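PDB 1ZZG: glucose-6-phosphate isomerase from Thermus thermophilus, which catalyses the reversible isomerisation of glucose 6-phosphate to fructose 6-phosphate, a step shared by glycolysis and gluconeogenesis. Local coordinates for the interface of chains A and B. Numbering follows the deposited sequence. Chains: chain A/B, glucose-6-phosphate isomerase.

Contact 1: the interface of chains A and B. Residues chain A 328, 330-331, 333-334; chain B 128, 130, 133-134, 165.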
ATOM      1  N   LEU A 328     -23.328  19.152  16.608  1.00 46.46           N
ATOM      2  CA  LEU A 328     -21.929  18.730  16.570  1.00 46.44           C
ATOM      3  C   LEU A 328     -21.037  19.968  16.599  1.00 46.48           C
ATOM      4  O   LEU A 328     -20.205  20.177  15.712  1.00 44.94           O
ATOM      5  CB  LEU A 328     -21.656  17.914  15.302  1.00 46.43           C
ATOM      6  CG  LEU A 328     -20.323  17.168  15.257  1.00 46.84           C
ATOM      7  CD1 LEU A 328     -20.297  16.110  16.347  1.00 46.60           C
ATOM      8  CD2 LEU A 328     -20.140  16.527  13.890  1.00 47.22           C
ATOM      9  N   ALA A 330     -18.520  20.650  18.366  1.00 42.00           N
ATOM     10  CA  ALA A 330     -17.093  20.397  18.535  1.00 42.02           C
ATOM     11  C   ALA A 330     -16.365  20.413  17.192  1.00 41.39           C
ATOM     12  O   ALA A 330     -15.135  20.420  17.143  1.00 42.06           O
ATOM     13  CB  ALA A 330     -16.876  19.054  19.230  1.00 42.85           C
ATOM     14  N   ALA A 331     -17.136  20.426  16.108  1.00 41.15           N
ATOM     15  CA  ALA A 331     -16.585  20.434  14.755  1.00 40.81           C
ATOM     16  C   ALA A 331     -16.843  21.767  14.047  1.00 41.20           C
ATOM     17  O   ALA A 331     -16.708  21.870  12.826  1.00 41.73           O
ATOM     18  CB  ALA A 331     -17.201  19.294  13.948  1.00 39.34           C
ATOM     19  N   TYR A 333     -15.085  24.450  14.068  1.00 37.39           N
ATOM     20  CA  TYR A 333     -13.887  25.070  13.508  1.00 38.00           C
ATOM     21  C   TYR A 333     -13.679  24.621  12.060  1.00 36.98           C
ATOM     22  O   TYR A 333     -12.915  25.230  11.309  1.00 37.06           O
ATOM     23  CB  TYR A 333     -12.653  24.731  14.359  1.00 38.71           C
ATOM     24  CG  TYR A 333     -12.166  23.300  14.263  1.00 41.31           C
ATOM     25  CD1 TYR A 333     -11.131  22.949  13.390  1.00 40.53           C
ATOM     26  CD2 TYR A 333     -12.719  22.302  15.065  1.00 41.42           C
ATOM     27  CE1 TYR A 333     -10.658  21.637  13.326  1.00 40.67           C
ATOM     28  CE2 TYR A 333     -12.254  20.988  15.008  1.00 41.84           C
ATOM     29  CZ  TYR A 333     -11.225  20.663  14.139  1.00 42.52           C
ATOM     30  OH  TYR A 333     -10.766  19.365  14.090  1.00 43.00           O
ATOM     31  N   LEU A 334     -14.382  23.558  11.673  1.00 35.83           N
ATOM     32  CA  LEU A 334     -14.297  23.029  10.318  1.00 34.84           C
ATOM     33  C   LEU A 334     -15.416  23.565   9.425  1.00 35.32           C
ATOM     34  O   LEU A 334     -15.256  23.633   8.205  1.00 32.87           O
ATOM     35  CB  LEU A 334     -14.360  21.498  10.340  1.00 35.01           C
ATOM     36  CG  LEU A 334     -13.184  20.754  10.977  1.00 35.52           C
ATOM     37  CD1 LEU A 334     -13.537  19.284  11.146  1.00 34.16           C
ATOM     38  CD2 LEU A 334     -11.944  20.919  10.110  1.00 33.67           C
TER
ATOM     39  N   SER B 128     -13.205  12.908  18.039  1.00 32.24           N
ATOM     40  CA  SER B 128     -12.923  14.252  17.533  1.00 33.44           C
ATOM     41  C   SER B 128     -11.870  14.307  16.423  1.00 32.54           C
ATOM     42  O   SER B 128     -11.435  15.396  16.025  1.00 32.84           O
ATOM     43  CB  SER B 128     -12.498  15.167  18.687  1.00 34.76           C
ATOM     44  OG  SER B 128     -11.343  14.664  19.327  1.00 36.32           O
ATOM     45  N   ALA B 130     -10.190  15.031  13.419  1.00 28.09           N
ATOM     46  CA  ALA B 130     -10.539  16.017  12.406  1.00 28.30           C
ATOM     47  C   ALA B 130     -11.049  15.478  11.069  1.00 28.09           C
ATOM     48  O   ALA B 130     -12.119  15.882  10.597  1.00 27.89           O
ATOM     49  CB  ALA B 130      -9.347  16.945  12.172  1.00 28.09           C
ATOM     50  N   LEU B 133     -14.498  13.902  11.443  1.00 27.19           N
ATOM     51  CA  LEU B 133     -15.574  14.851  11.689  1.00 28.68           C
ATOM     52  C   LEU B 133     -15.926  15.550  10.378  1.00 29.36           C
ATOM     53  O   LEU B 133     -17.098  15.741  10.072  1.00 29.91           O
ATOM     54  CB  LEU B 133     -15.167  15.890  12.743  1.00 30.36           C
ATOM     55  CG  LEU B 133     -15.097  15.395  14.192  1.00 31.71           C
ATOM     56  CD1 LEU B 133     -14.671  16.530  15.115  1.00 32.35           C
ATOM     57  CD2 LEU B 133     -16.459  14.852  14.608  1.00 32.57           C
ATOM     58  N   ALA B 134     -14.906  15.910   9.602  1.00 29.25           N
ATOM     59  CA  ALA B 134     -15.117  16.591   8.325  1.00 28.39           C
ATOM     60  C   ALA B 134     -15.909  15.712   7.367  1.00 28.10           C
ATOM     61  O   ALA B 134     -16.879  16.159   6.744  1.00 27.96           O
ATOM     62  CB  ALA B 134     -13.771  16.967   7.698  1.00 29.18           C
ATOM     63  N   PRO B 165     -17.344  13.991  21.245  1.00 37.17           N
ATOM     64  CA  PRO B 165     -18.476  14.550  20.499  1.00 36.21           C
ATOM     65  C   PRO B 165     -19.319  13.547  19.704  1.00 35.75           C
ATOM     66  O   PRO B 165     -20.503  13.797  19.472  1.00 35.52           O
ATOM     67  CB  PRO B 165     -17.819  15.608  19.612  1.00 36.02           C
ATOM     68  CG  PRO B 165     -16.439  15.085  19.418  1.00 37.31           C
ATOM     69  CD  PRO B 165     -16.076  14.586  20.790  1.00 36.54           C
TER

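Contact 2: the interface of chains A and B. Residues chain A 267, 271, 399-402; chain B 297, 301.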
ATOM      1  N   GLU A 267      14.161  -1.152  -7.182  1.00 22.35           N
ATOM      2  CA  GLU A 267      14.676  -2.021  -8.230  1.00 22.98           C
ATOM      3  C   GLU A 267      15.784  -1.390  -9.066  1.00 23.96           C
ATOM      4  O   GLU A 267      16.676  -2.088  -9.546  1.00 22.84           O
ATOM      5  CB  GLU A 267      13.528  -2.476  -9.134  1.00 26.28           C
ATOM      6  CG  GLU A 267      13.669  -3.905  -9.605  1.00 29.68           C
ATOM      7  CD  GLU A 267      12.395  -4.457 -10.218  1.00 30.70           C
ATOM      8  OE1 GLU A 267      11.932  -5.519  -9.754  1.00 30.65           O
ATOM      9  OE2 GLU A 267      11.861  -3.836 -11.162  1.00 26.86           O
ATOM     10  N   LYS A 271      21.425  -1.926  -5.904  1.00 25.74           N
ATOM     11  CA  LYS A 271      22.365  -2.672  -6.730  1.00 26.28           C
ATOM     12  C   LYS A 271      23.779  -2.748  -6.180  1.00 27.21           C
ATOM     13  O   LYS A 271      24.114  -2.100  -5.193  1.00 27.74           O
ATOM     14  CB  LYS A 271      22.443  -2.001  -8.108  1.00 25.58           C
ATOM     15  CG  LYS A 271      21.130  -1.944  -8.877  1.00 24.08           C
ATOM     16  CD  LYS A 271      20.877  -3.256  -9.611  1.00 24.84           C
ATOM     17  CE  LYS A 271      19.490  -3.276 -10.238  1.00 22.66           C
ATOM     18  NZ  LYS A 271      19.258  -2.068 -11.072  1.00 23.15           N
ATOM     19  N   GLN A 399      17.991  -5.886 -13.392  1.00 26.76           N
ATOM     20  CA  GLN A 399      17.535  -6.403 -12.106  1.00 26.63           C
ATOM     21  C   GLN A 399      18.033  -7.829 -11.873  1.00 26.09           C
ATOM     22  O   GLN A 399      17.245  -8.778 -11.836  1.00 24.78           O
ATOM     23  CB  GLN A 399      16.002  -6.344 -12.038  1.00 26.09           C
ATOM     24  CG  GLN A 399      15.262  -6.879 -13.267  1.00 27.28           C
ATOM     25  CD  GLN A 399      15.394  -5.989 -14.501  1.00 29.77           C
ATOM     26  OE1 GLN A 399      15.158  -4.779 -14.448  1.00 27.66           O
ATOM     27  NE2 GLN A 399      15.759  -6.596 -15.625  1.00 30.65           N
ATOM     28  N   PRO A 400      19.356  -7.989 -11.694  1.00 25.83           N
ATOM     29  CA  PRO A 400      20.018  -9.279 -11.468  1.00 27.41           C
ATOM     30  C   PRO A 400      19.497 -10.075 -10.276  1.00 26.50           C
ATOM     31  O   PRO A 400      19.493 -11.304 -10.309  1.00 26.70           O
ATOM     32  CB  PRO A 400      21.493  -8.893 -11.279  1.00 27.59           C
ATOM     33  CG  PRO A 400      21.614  -7.583 -11.989  1.00 28.34           C
ATOM     34  CD  PRO A 400      20.332  -6.888 -11.610  1.00 27.13           C
ATOM     35  N   GLY A 401      19.059  -9.370  -9.238  1.00 26.35           N
ATOM     36  CA  GLY A 401      18.582 -10.025  -8.031  1.00 26.04           C
ATOM     37  C   GLY A 401      17.312 -10.858  -8.088  1.00 26.62           C
ATOM     38  O   GLY A 401      17.106 -11.715  -7.228  1.00 26.32           O
ATOM     39  N   VAL A 402      16.464 -10.630  -9.087  1.00 25.18           N
ATOM     40  CA  VAL A 402      15.213 -11.375  -9.182  1.00 26.20           C
ATOM     41  C   VAL A 402      15.300 -12.723  -9.891  1.00 27.73           C
ATOM     42  O   VAL A 402      14.345 -13.501  -9.852  1.00 27.16           O
ATOM     43  CB  VAL A 402      14.107 -10.540  -9.883  1.00 26.93           C
ATOM     44  CG1 VAL A 402      13.986  -9.167  -9.215  1.00 24.47           C
ATOM     45  CG2 VAL A 402      14.409 -10.405 -11.366  1.00 25.71           C
TER
ATOM     46  N   GLN B 297      14.516  -6.945  -5.487  1.00 22.54           N
ATOM     47  CA  GLN B 297      15.795  -6.603  -6.116  1.00 23.54           C
ATOM     48  C   GLN B 297      16.689  -5.903  -5.094  1.00 23.20           C
ATOM     49  O   GLN B 297      17.880  -6.209  -4.982  1.00 23.06           O
ATOM     50  CB  GLN B 297      15.571  -5.688  -7.322  1.00 24.70           C
ATOM     51  CG  GLN B 297      16.820  -4.950  -7.810  1.00 24.57           C
ATOM     52  CD  GLN B 297      17.951  -5.887  -8.228  1.00 25.69           C
ATOM     53  OE1 GLN B 297      17.728  -6.884  -8.917  1.00 25.88           O
ATOM     54  NE2 GLN B 297      19.177  -5.555  -7.824  1.00 24.23           N
ATOM     55  N   GLU B 301      20.321  -7.322  -3.589  1.00 28.35           N
ATOM     56  CA  GLU B 301      21.622  -6.733  -3.880  1.00 28.95           C
ATOM     57  C   GLU B 301      21.922  -5.434  -3.147  1.00 29.32           C
ATOM     58  O   GLU B 301      23.028  -4.893  -3.249  1.00 31.46           O
ATOM     59  CB  GLU B 301      21.751  -6.534  -5.391  1.00 29.00           C
ATOM     60  CG  GLU B 301      21.350  -7.779  -6.171  1.00 27.16           C
ATOM     61  CD  GLU B 301      21.932  -7.816  -7.569  1.00 28.98           C
ATOM     62  OE1 GLU B 301      21.730  -6.845  -8.329  1.00 26.90           O
ATOM     63  OE2 GLU B 301      22.589  -8.828  -7.909  1.00 29.22           O
TER
HETATM   64  O   HOH W   1      12.192  -6.813  -7.389  1.00 23.75           O

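Contact 3: the interface of chains A and B. Residues chain A 130, 409-410, 413; chain B 333-334, 342, 345.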
ATOM      1  N   ALA A 130       6.060 -15.542 -15.218  1.00 26.72           N
ATOM      2  CA  ALA A 130       5.277 -16.654 -14.679  1.00 26.26           C
ATOM      3  C   ALA A 130       3.853 -16.329 -14.228  1.00 26.10           C
ATOM      4  O   ALA A 130       2.891 -16.941 -14.698  1.00 26.17           O
ATOM      5  CB  ALA A 130       6.048 -17.314 -13.535  1.00 26.43           C
ATOM      6  N   THR A 409      11.631 -21.165  -8.132  1.00 30.76           N
ATOM      7  CA  THR A 409      10.200 -21.379  -8.310  1.00 30.30           C
ATOM      8  C   THR A 409       9.966 -22.506  -9.313  1.00 31.97           C
ATOM      9  O   THR A 409       9.142 -23.397  -9.080  1.00 31.15           O
ATOM     10  CB  THR A 409       9.489 -20.105  -8.821  1.00 30.00           C
ATOM     11  OG1 THR A 409       9.481 -19.112  -7.788  1.00 28.72           O
ATOM     12  CG2 THR A 409       8.060 -20.419  -9.222  1.00 29.40           C
ATOM     13  N   ARG A 410      10.683 -22.468 -10.431  1.00 32.67           N
ATOM     14  CA  ARG A 410      10.529 -23.509 -11.439  1.00 34.41           C
ATOM     15  C   ARG A 410      10.999 -24.847 -10.864  1.00 35.50           C
ATOM     16  O   ARG A 410      10.407 -25.894 -11.132  1.00 34.03           O
ATOM     17  CB  ARG A 410      11.319 -23.162 -12.706  1.00 36.25           C
ATOM     18  CG  ARG A 410      10.737 -21.988 -13.489  1.00 40.66           C
ATOM     19  CD  ARG A 410      11.256 -21.953 -14.924  1.00 44.68           C
ATOM     20  NE  ARG A 410      12.661 -21.557 -15.019  1.00 48.20           N
ATOM     21  CZ  ARG A 410      13.095 -20.298 -14.954  1.00 51.26           C
ATOM     22  NH1 ARG A 410      12.234 -19.300 -14.794  1.00 51.71           N
ATOM     23  NH2 ARG A 410      14.393 -20.037 -15.060  1.00 51.88           N
ATOM     24  N   LEU A 413       8.160 -26.150  -8.530  1.00 44.39           N
ATOM     25  CA  LEU A 413       7.035 -26.644  -9.319  1.00 45.89           C
ATOM     26  C   LEU A 413       7.328 -27.975 -10.010  1.00 47.51           C
ATOM     27  O   LEU A 413       6.455 -28.835 -10.100  1.00 47.90           O
ATOM     28  CB  LEU A 413       6.631 -25.619 -10.389  1.00 45.08           C
ATOM     29  CG  LEU A 413       5.805 -24.385 -10.023  1.00 44.99           C
ATOM     30  CD1 LEU A 413       5.615 -23.537 -11.270  1.00 44.86           C
ATOM     31  CD2 LEU A 413       4.455 -24.802  -9.459  1.00 44.34           C
TER
ATOM     32  N   TYR B 333       5.174 -25.655 -18.574  1.00 35.54           N
ATOM     33  CA  TYR B 333       5.649 -26.054 -17.251  1.00 35.43           C
ATOM     34  C   TYR B 333       4.642 -25.685 -16.157  1.00 34.98           C
ATOM     35  O   TYR B 333       4.736 -26.169 -15.028  1.00 35.30           O
ATOM     36  CB  TYR B 333       7.006 -25.410 -16.942  1.00 36.35           C
ATOM     37  CG  TYR B 333       6.959 -23.924 -16.633  1.00 37.53           C
ATOM     38  CD1 TYR B 333       6.980 -23.461 -15.313  1.00 37.85           C
ATOM     39  CD2 TYR B 333       6.917 -22.979 -17.659  1.00 37.91           C
ATOM     40  CE1 TYR B 333       6.966 -22.092 -15.027  1.00 37.81           C
ATOM     41  CE2 TYR B 333       6.902 -21.612 -17.383  1.00 38.49           C
ATOM     42  CZ  TYR B 333       6.928 -21.175 -16.069  1.00 37.53           C
ATOM     43  OH  TYR B 333       6.935 -19.824 -15.802  1.00 38.70           O
ATOM     44  N   LEU B 334       3.679 -24.834 -16.505  1.00 34.26           N
ATOM     45  CA  LEU B 334       2.650 -24.397 -15.565  1.00 34.83           C
ATOM     46  C   LEU B 334       1.379 -25.228 -15.683  1.00 35.58           C
ATOM     47  O   LEU B 334       0.631 -25.359 -14.716  1.00 35.51           O
ATOM     48  CB  LEU B 334       2.301 -22.919 -15.799  1.00 32.10           C
ATOM     49  CG  LEU B 334       3.373 -21.872 -15.486  1.00 32.70           C
ATOM     50  CD1 LEU B 334       2.926 -20.516 -16.001  1.00 33.41           C
ATOM     51  CD2 LEU B 334       3.628 -21.820 -13.986  1.00 33.60           C
ATOM     52  N   LEU B 342       1.636 -22.498  -7.380  1.00 27.60           N
ATOM     53  CA  LEU B 342       2.566 -21.498  -7.898  1.00 27.46           C
ATOM     54  C   LEU B 342       2.840 -20.474  -6.804  1.00 27.66           C
ATOM     55  O   LEU B 342       3.983 -20.075  -6.588  1.00 27.11           O
ATOM     56  CB  LEU B 342       1.963 -20.810  -9.130  1.00 26.61           C
ATOM     57  CG  LEU B 342       2.700 -19.599  -9.713  1.00 27.03           C
ATOM     58  CD1 LEU B 342       4.106 -20.004 -10.131  1.00 29.20           C
ATOM     59  CD2 LEU B 342       1.929 -19.050 -10.907  1.00 26.26           C
ATOM     60  N   ALA B 345       5.173 -22.006  -4.183  1.00 25.76           N
ATOM     61  CA  ALA B 345       6.507 -22.203  -4.733  1.00 26.82           C
ATOM     62  C   ALA B 345       7.274 -20.881  -4.720  1.00 26.43           C
ATOM     63  O   ALA B 345       8.427 -20.828  -4.290  1.00 26.85           O
ATOM     64  CB  ALA B 345       6.417 -22.742  -6.164  1.00 25.16           C
TER

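Contact 1: the interface of chains A and B
B:Leu133, with CG beside its backbone N (chi1 -73°), points its forked end at the loop of chain A, where A:Leu328, CG anti to the backbone N (chi1 -168°), sends one methyl, CD2, to B:Leu133 and the other, CD1, to B:Pro165. The two leucines touch methyl to methyl, A:Leu328 CD2 to B:Leu133 CD2 at 4.1 Å. The other branch, B:Leu133 CD1, faces the methyl CB of A:Ala331 at 3.9 Å. B:Leu133 thus reaches A:Leu328, A:Ala331 and, through CB, A:Leu334, and hides 66 Å² of its surface. To one side, A:Ala330 CB packs on the pyrrolidine ring, 3.6 Å from B:Pro165 CB, while A:Leu328 CD1 lies 3.9 Å from the carbonyl O of B:Pro165. To the other side, the phenol oxygen OH of A:Tyr333 rests 3.4 Å from the methyl CB of B:Ala130. A:Leu334 covers one face of that tyrosine ring near its rim and sends CD1 to B:Ala130 O, 3.7 Å away. In this largely apolar patch of the two-fold dimer interface, the 3-10 helix 329-331 and flanking loops of chain A lie across the first turn of helix 130-147 and the start of helix 165-173 of chain B.

Contact 2: the interface of chains A and B
Helix 296-301 of chain B, through B:Gln297 and B:Glu301, enters a cleft of chain A formed by the end of helix 257-269, strand 271-272 and the 3-10 helix 400-402 with the loop before it. In the phosphoglucose isomerase family this joint lies beside an active site built from both subunits, and A:Glu267 is the catalytic glutamate. B:Gln297, CG anti to its backbone N (chi1 163°) and the chain bent at the next bond, hides 70 Å² and presents its amide to both chains. Its OE1 accepts a bent hydrogen bond from the backbone N of A:Gly401 at 2.8 Å, the donor tilted 18° from the carbonyl plane. NE2 donates more nearly straight to the carboxylate OE1 of B:Glu301 at 2.9 Å, on the anti side of that oxygen and tilted out of the carboxylate plane. The two bonds, on OE1 and NE2, probably set which way round the amide sits. The side chain of A:Lys271 crosses that of B:Gln297 at about a right angle, its CE 3.3 Å from B:Gln297 NE2, while its amine nitrogen NZ turns back to a weak bond with A:Glu267 O. The stem of A:Glu267 packs on B:Gln297, CG to CB at 3.5 Å. Water 1 links A:Glu267 OE1, 2.7 Å away, with the backbone N of B:Gln297. Farther along the helix, the carboxylate of B:Glu301 lies against the ring of A:Pro400, OE2 to CB at 3.5 Å.

Contact 3: the interface of chains A and B
Aliphatic contacts join A:Leu413, on helix 403-414, to two leucines of chain B in a largely apolar patch of the two-fold dimer interface. Its CD1 meets CD2 of B:Leu334 at 3.8 Å and CD1 of B:Leu342 at 4.0 Å, one methyl bridging the loop and helix 339-356. The other branch, A:Leu413 CD2, settles on the helix backbone, 4.1 Å from B:Leu342 CA. B:Leu342 holds CG anti to its backbone N (chi1 172°), which directs CD1 towards chain A, where it also touches the methyl CG2 of A:Thr409 at 4.1 Å. One turn along helix 339-356, B:Ala345 CB lies 4.2 Å from the same methyl, A:Thr409 CG2. A second kind of contact sets an arginine stem against an aromatic ring. The methylenes of A:Arg410 approach one face of B:Tyr333 near its rim, CG being 4.1 Å from ring atom CE1. B:Leu334 lies on the opposite face, so the ring is held between a residue of its own chain and one of the partner. The arginine chain bends at chi3 (-72°), and its guanidinium stands nearly perpendicular to the ring, 86° between planes, instead of lying flat over it. Of the arginine methylenes, CD sits 4.3 Å above the plane of the B:Tyr333 ring.

Contacts 1 and 3, with centres about 53 Å apart, lie at opposite ends of the two-fold dimer and overlap by symmetry: in both, Tyr333 and Leu334 of one chain meet Ala130 at the start of helix 130-147 of the other. Contact 3 extends that joint to helices 339-356 and 403-414. Between centres of their C-alpha atoms, contact 2 lies about 20 Å from contact 3 and 48 Å from contact 1. The 3-10 helix 400-402 of contact 2 runs directly into helix 403-414, which carries Lys406 and reaches contact 3; this continuity probably ties active-site geometry to dimer assembly.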